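Local coordinates for membrane lipoprotein family protein (Aeropyrum pernix, PDB 4PEV) that binds adenosine and probably serves as the membrane-attached solute-binding lipoprotein of an ABC transporter, at residues R249-V254 against V260-A265; S284-W287 against T292-I295. All coordinates share one frame; numbering follows the deposited sequence.

Contact 1. Residues R249-V254 against V260-A265. With ADN (adenosine), chain F.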
loop_
_atom_site.group_PDB
_atom_site.type_symbol
_atom_site.label_atom_id
_atom_site.label_comp_id
_atom_site.label_asym_id
_atom_site.label_seq_id
_atom_site.Cartn_x
_atom_site.Cartn_y
_atom_site.Cartn_z
ATOM N N ARG C 249 11.836 6.207 14.743
ATOM C CA ARG C 249 11.042 5.496 15.741
ATOM C C ARG C 249 9.644 5.091 15.256
ATOM O O ARG C 249 8.982 4.267 15.884
ATOM C CB ARG C 249 10.929 6.360 16.998
ATOM C CG ARG C 249 12.232 6.486 17.774
ATOM C CD ARG C 249 12.561 5.211 18.534
ATOM N NE ARG C 249 13.654 5.413 19.481
ATOM C CZ ARG C 249 13.494 5.767 20.748
ATOM N NH1 ARG C 249 12.285 5.963 21.230
ATOM N NH2 ARG C 249 14.551 5.922 21.522
ATOM N N VAL C 250 9.194 5.667 14.150
ATOM C CA VAL C 250 7.927 5.312 13.563
ATOM C C VAL C 250 8.182 4.906 12.125
ATOM O O VAL C 250 8.786 5.665 11.360
ATOM C CB VAL C 250 6.975 6.495 13.597
ATOM C CG1 VAL C 250 5.602 6.074 13.085
ATOM C CG2 VAL C 250 6.899 7.048 15.017
ATOM N N PHE C 251 7.690 3.724 11.763
ATOM C CA PHE C 251 8.119 3.019 10.564
ATOM C C PHE C 251 6.975 2.632 9.648
ATOM O O PHE C 251 6.308 1.629 9.902
ATOM C CB PHE C 251 8.804 1.731 10.975
ATOM C CG PHE C 251 10.201 1.912 11.422
ATOM C CD1 PHE C 251 10.481 2.158 12.742
ATOM C CD2 PHE C 251 11.232 1.821 10.514
ATOM C CE1 PHE C 251 11.775 2.306 13.170
ATOM C CE2 PHE C 251 12.533 1.984 10.921
ATOM C CZ PHE C 251 12.809 2.227 12.259
ATOM N N TYR C 252 6.787 3.384 8.561
ATOM C CA TYR C 252 5.745 3.088 7.565
ATOM C C TYR C 252 6.210 2.039 6.569
ATOM O O TYR C 252 7.224 2.216 5.899
ATOM C CB TYR C 252 5.382 4.369 6.818
ATOM C CG TYR C 252 4.194 4.297 5.913
ATOM C CD1 TYR C 252 3.169 3.378 6.113
ATOM C CD2 TYR C 252 4.058 5.215 4.876
ATOM C CE1 TYR C 252 2.062 3.355 5.273
ATOM C CE2 TYR C 252 2.954 5.215 4.033
ATOM C CZ TYR C 252 1.963 4.286 4.230
ATOM O OH TYR C 252 0.882 4.288 3.384
ATOM N N GLY C 253 5.452 0.962 6.436
ATOM C CA GLY C 253 5.839 -0.138 5.549
ATOM C C GLY C 253 5.309 0.011 4.146
ATOM O O GLY C 253 4.143 -0.212 3.905
ATOM N N VAL C 254 6.171 0.385 3.211
ATOM C CA VAL C 254 5.741 0.603 1.831
ATOM C C VAL C 254 6.533 -0.283 0.847
ATOM O O VAL C 254 6.918 0.153 -0.237
ATOM C CB VAL C 254 5.864 2.092 1.423
ATOM C CG1 VAL C 254 4.920 2.394 0.270
ATOM C CG2 VAL C 254 5.549 3.019 2.587
ATOM N N VAL C 260 7.981 -6.861 5.980
ATOM C CA VAL C 260 7.738 -7.774 7.085
ATOM C C VAL C 260 9.012 -7.835 7.914
ATOM O O VAL C 260 8.951 -7.929 9.129
ATOM C CB VAL C 260 7.307 -9.175 6.637
ATOM C CG1 VAL C 260 7.400 -10.168 7.798
ATOM C CG2 VAL C 260 5.886 -9.122 6.092
ATOM N N GLY C 261 10.168 -7.758 7.263
ATOM C CA GLY C 261 11.432 -7.619 7.978
ATOM C C GLY C 261 11.438 -6.358 8.810
ATOM O O GLY C 261 11.902 -6.348 9.942
HETATM N N MSE C 262 10.919 -5.279 8.253
HETATM C CA MSE C 262 10.802 -4.050 9.014
HETATM C C MSE C 262 10.058 -4.300 10.303
HETATM O O MSE C 262 10.513 -3.896 11.361
HETATM C CB MSE C 262 10.071 -3.023 8.160
HETATM C CG MSE C 262 10.085 -1.641 8.777
HETATM SE SE MSE C 262 8.636 -0.601 7.947
HETATM C CE MSE C 262 7.064 -1.351 8.884
ATOM N N PHE C 263 8.909 -4.970 10.215
ATOM C CA PHE C 263 8.097 -5.292 11.382
ATOM C C PHE C 263 8.916 -6.029 12.409
ATOM O O PHE C 263 8.825 -5.747 13.607
ATOM C CB PHE C 263 6.934 -6.208 11.031
ATOM C CG PHE C 263 5.834 -5.558 10.250
ATOM C CD1 PHE C 263 5.577 -4.199 10.340
ATOM C CD2 PHE C 263 4.993 -6.345 9.466
ATOM C CE1 PHE C 263 4.532 -3.635 9.621
ATOM C CE2 PHE C 263 3.940 -5.791 8.760
ATOM C CZ PHE C 263 3.712 -4.434 8.830
ATOM N N ASN C 264 9.704 -6.989 11.945
ATOM C CA ASN C 264 10.510 -7.778 12.855
ATOM C C ASN C 264 11.617 -6.974 13.509
ATOM O O ASN C 264 11.969 -7.243 14.634
ATOM C CB ASN C 264 11.049 -9.013 12.159
ATOM C CG ASN C 264 9.945 -9.968 11.761
ATOM O OD1 ASN C 264 8.928 -10.095 12.436
ATOM N ND2 ASN C 264 10.145 -10.647 10.656
ATOM N N ALA C 265 12.133 -5.967 12.822
ATOM C CA ALA C 265 13.165 -5.107 13.382
ATOM C C ALA C 265 12.626 -4.241 14.529
ATOM O O ALA C 265 13.325 -4.018 15.541
ATOM C CB ALA C 265 13.754 -4.231 12.289
HETATM O "O5'" ADN F . 3.583 -2.580 -0.110
HETATM C "C5'" ADN F . 3.561 -1.192 -0.496
HETATM C "C4'" ADN F . 3.258 -0.923 -1.974
HETATM O "O4'" ADN F . 4.287 -1.424 -2.832
HETATM C "C3'" ADN F . 1.976 -1.524 -2.542
HETATM O "O3'" ADN F . 0.818 -0.755 -2.202
HETATM C "C2'" ADN F . 2.274 -1.555 -4.038
HETATM O "O2'" ADN F . 2.031 -0.300 -4.688
HETATM C "C1'" ADN F . 3.747 -1.862 -4.076
HETATM N N9 ADN F . 3.987 -3.313 -4.197
HETATM C C8 ADN F . 3.950 -4.240 -3.211
HETATM N N7 ADN F . 4.239 -5.480 -3.688
HETATM C C5 ADN F . 4.475 -5.335 -5.009
HETATM C C6 ADN F . 4.830 -6.215 -6.142
HETATM N N6 ADN F . 4.992 -7.536 -5.939
HETATM N N1 ADN F . 4.973 -5.662 -7.372
HETATM C C2 ADN F . 4.802 -4.341 -7.595
HETATM N N3 ADN F . 4.477 -3.484 -6.619
HETATM C C4 ADN F . 4.301 -3.909 -5.338
#

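Contact 2. Residues S284-W287 against T292-I295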
loop_
_atom_site.group_PDB
_atom_site.type_symbol
_atom_site.label_atom_id
_atom_site.label_comp_id
_atom_site.label_asym_id
_atom_site.label_seq_id
_atom_site.Cartn_x
_atom_site.Cartn_y
_atom_site.Cartn_z
ATOM N N SER C 284 -4.797 -4.479 6.439
ATOM C CA SER C 284 -4.556 -4.197 7.849
ATOM C C SER C 284 -3.644 -5.305 8.342
ATOM O O SER C 284 -4.046 -6.474 8.340
ATOM C CB SER C 284 -5.852 -4.186 8.681
ATOM O OG SER C 284 -5.678 -4.849 9.941
ATOM N N GLN C 285 -2.450 -4.927 8.789
ATOM C CA GLN C 285 -1.444 -5.896 9.203
ATOM C C GLN C 285 -1.179 -5.899 10.716
ATOM O O GLN C 285 -0.200 -6.489 11.168
ATOM C CB GLN C 285 -0.152 -5.640 8.428
ATOM C CG GLN C 285 -0.322 -5.796 6.926
ATOM C CD GLN C 285 0.907 -5.360 6.157
ATOM O OE1 GLN C 285 1.248 -4.184 6.120
ATOM N NE2 GLN C 285 1.573 -6.307 5.537
ATOM N N GLU C 286 -2.070 -5.267 11.486
ATOM C CA GLU C 286 -1.883 -5.105 12.929
ATOM C C GLU C 286 -1.758 -6.457 13.606
ATOM O O GLU C 286 -0.966 -6.646 14.531
ATOM C CB GLU C 286 -3.046 -4.307 13.543
ATOM C CG GLU C 286 -3.015 -2.796 13.256
ATOM C CD GLU C 286 -3.741 -2.371 11.988
ATOM O OE1 GLU C 286 -3.732 -3.123 10.994
ATOM O OE2 GLU C 286 -4.298 -1.256 11.983
ATOM N N TRP C 287 -2.551 -7.402 13.122
ATOM C CA TRP C 287 -2.552 -8.775 13.631
ATOM C C TRP C 287 -1.176 -9.412 13.685
ATOM O O TRP C 287 -0.964 -10.321 14.471
ATOM C CB TRP C 287 -3.482 -9.656 12.773
ATOM C CG TRP C 287 -3.009 -9.811 11.378
ATOM C CD1 TRP C 287 -3.367 -9.064 10.314
ATOM C CD2 TRP C 287 -2.041 -10.755 10.909
ATOM N NE1 TRP C 287 -2.691 -9.482 9.206
ATOM C CE2 TRP C 287 -1.873 -10.524 9.542
ATOM C CE3 TRP C 287 -1.308 -11.792 11.524
ATOM C CZ2 TRP C 287 -1.007 -11.274 8.762
ATOM C CZ3 TRP C 287 -0.446 -12.539 10.756
ATOM C CH2 TRP C 287 -0.300 -12.275 9.382
ATOM N N THR C 292 3.225 -3.376 18.471
ATOM C CA THR C 292 4.018 -2.432 17.666
ATOM C C THR C 292 3.351 -1.941 16.357
ATOM O O THR C 292 3.684 -0.856 15.869
ATOM C CB THR C 292 5.416 -3.016 17.342
ATOM O OG1 THR C 292 5.290 -4.193 16.521
ATOM C CG2 THR C 292 6.179 -3.348 18.655
ATOM N N ILE C 293 2.437 -2.726 15.787
ATOM C CA ILE C 293 1.813 -2.358 14.514
ATOM C C ILE C 293 0.526 -1.641 14.842
ATOM O O ILE C 293 -0.505 -2.256 15.027
ATOM C CB ILE C 293 1.573 -3.572 13.584
ATOM C CG1 ILE C 293 2.897 -4.296 13.350
ATOM C CG2 ILE C 293 1.026 -3.130 12.231
ATOM C CD1 ILE C 293 2.766 -5.662 12.707
ATOM N N ILE C 294 0.604 -0.324 14.911
ATOM C CA ILE C 294 -0.461 0.468 15.526
ATOM C C ILE C 294 -1.613 0.812 14.562
ATOM O O ILE C 294 -2.734 1.027 14.999
ATOM C CB ILE C 294 0.147 1.728 16.178
ATOM C CG1 ILE C 294 -0.753 2.262 17.289
ATOM C CG2 ILE C 294 0.450 2.797 15.139
ATOM C CD1 ILE C 294 -0.236 3.542 17.914
ATOM N N ILE C 295 -1.336 0.845 13.263
ATOM C CA ILE C 295 -2.324 1.228 12.263
ATOM C C ILE C 295 -1.856 0.786 10.885
ATOM O O ILE C 295 -0.692 0.468 10.706
ATOM C CB ILE C 295 -2.576 2.760 12.281
ATOM C CG1 ILE C 295 -3.887 3.116 11.569
ATOM C CG2 ILE C 295 -1.413 3.520 11.659
ATOM C CD1 ILE C 295 -4.597 4.311 12.173
#

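Contact 1. Residues R249-V254 against V260-A265
The ring of Phe251 is met at a slant by Met262, a selenomethionine, whose CG stands 4.0 Å from CD2 of the Phe251 ring in an approach that is neither face-on nor edge-on. The ring of Tyr252, the next residue, belongs to the side of the strand turned from the helix; one of its faces carries CG2 of Val254, 3.5 Å above the plane and displaced toward the rim. Tyr205 meets the same phenol with its ring inclined, and the Tyr252 hydroxyl is hydrogen-bonded to Gln281.

Met262 is the one helix side chain that reaches the strand to any extent. With CG anti to the backbone N (chi1 -171°), its chain runs outward to the strand, then bends at chi3 (77°), so that the methyl CE is folded along the backbone, near the carbonyl of Phe251 and 3.7 Å from Gly253 N. The selenium sits 3.8 Å from CB of Phe251 and 3.7 Å from CA of Gly253, a residue with no side chain on this surface of the strand. No hydrogen bond links the two segments; they meet by apolar contact and by the selenomethionine lying on peptide groups.

The pair forms the first half of a beta-alpha-beta unit, in which strand 248-254 leads into helix 258-271 and then into the parallel neighbour 277-282. Helix and strand segments run nearly antiparallel (162°), their axes 8.8 Å apart at closest approach. The strand's C-terminal end reaches the adenosine pocket: Val254 C lies 3.4 Å from adenosine C5', and Val254 CG1 is 3.9 Å from that same C5'. Among other residues, Asp282, Gly256, Asp142 and Lys299 hydrogen-bond the nucleoside.

Contact 2. Residues S284-W287 against T292-I295
Glu286 and Ile293 bring the two backbones closest, with CA atoms 4.9 Å apart, yet no hydrogen bond joins the irregular segment 284-287 to the start of strand 293-299. Ile293 points into the loop, setting its CG2 3.6 Å from Glu286 CA and its CD1 3.4 Å from Gln285 O.

The Glu286 chain bends at chi2 (90°), which carries CG past the Ile293 carbonyl and swings the carboxylate alongside the backbone of Ile295. There OE2 forms a salt bridge with Arg369 NH2 and a hydrogen bond with Ser334 OG. OE1 is bonded to Ser296 and also accepts from Ser284 OG, 2.8 Å away, which reaches Glu286 OE1 from above the carboxylate plane, 47° out of it. Replacing Glu286 by an alanine is likely to leave the guanidinium NH2 of Arg369 without this carboxylate and Ser284 OG without its acceptor.

The loop is part of the crossover connection between the adjacent parallel strands 277-282 and 293-299 of the mixed sheet, and several helices surround it: Ile339 of helix 336-348 and Val365 of helix 358-372 touch Glu286, while Val266 and Ala270 of helix 258-271 touch Thr292.

Overall arrangement
Both contacts are buried and reach the same mixed sheet, following each other along the chain, with centres about 10 Å apart. Contact 1 sets a helix on a strand of that sheet; contact 2 sets an irregular loop against the start of a strand farther across. Helix 258-271 connects them: Phe263, peripheral to contact 1, packs on Gln285 and brings its CG 3.9 Å from Ile293 CD1. Their chemistry differs: contact 1 is apolar and ends beside the adenosine, whereas contact 2 buries a carboxylate held by serines and an arginine, with the side chain of Gln285 about 7 Å from the bound adenosine.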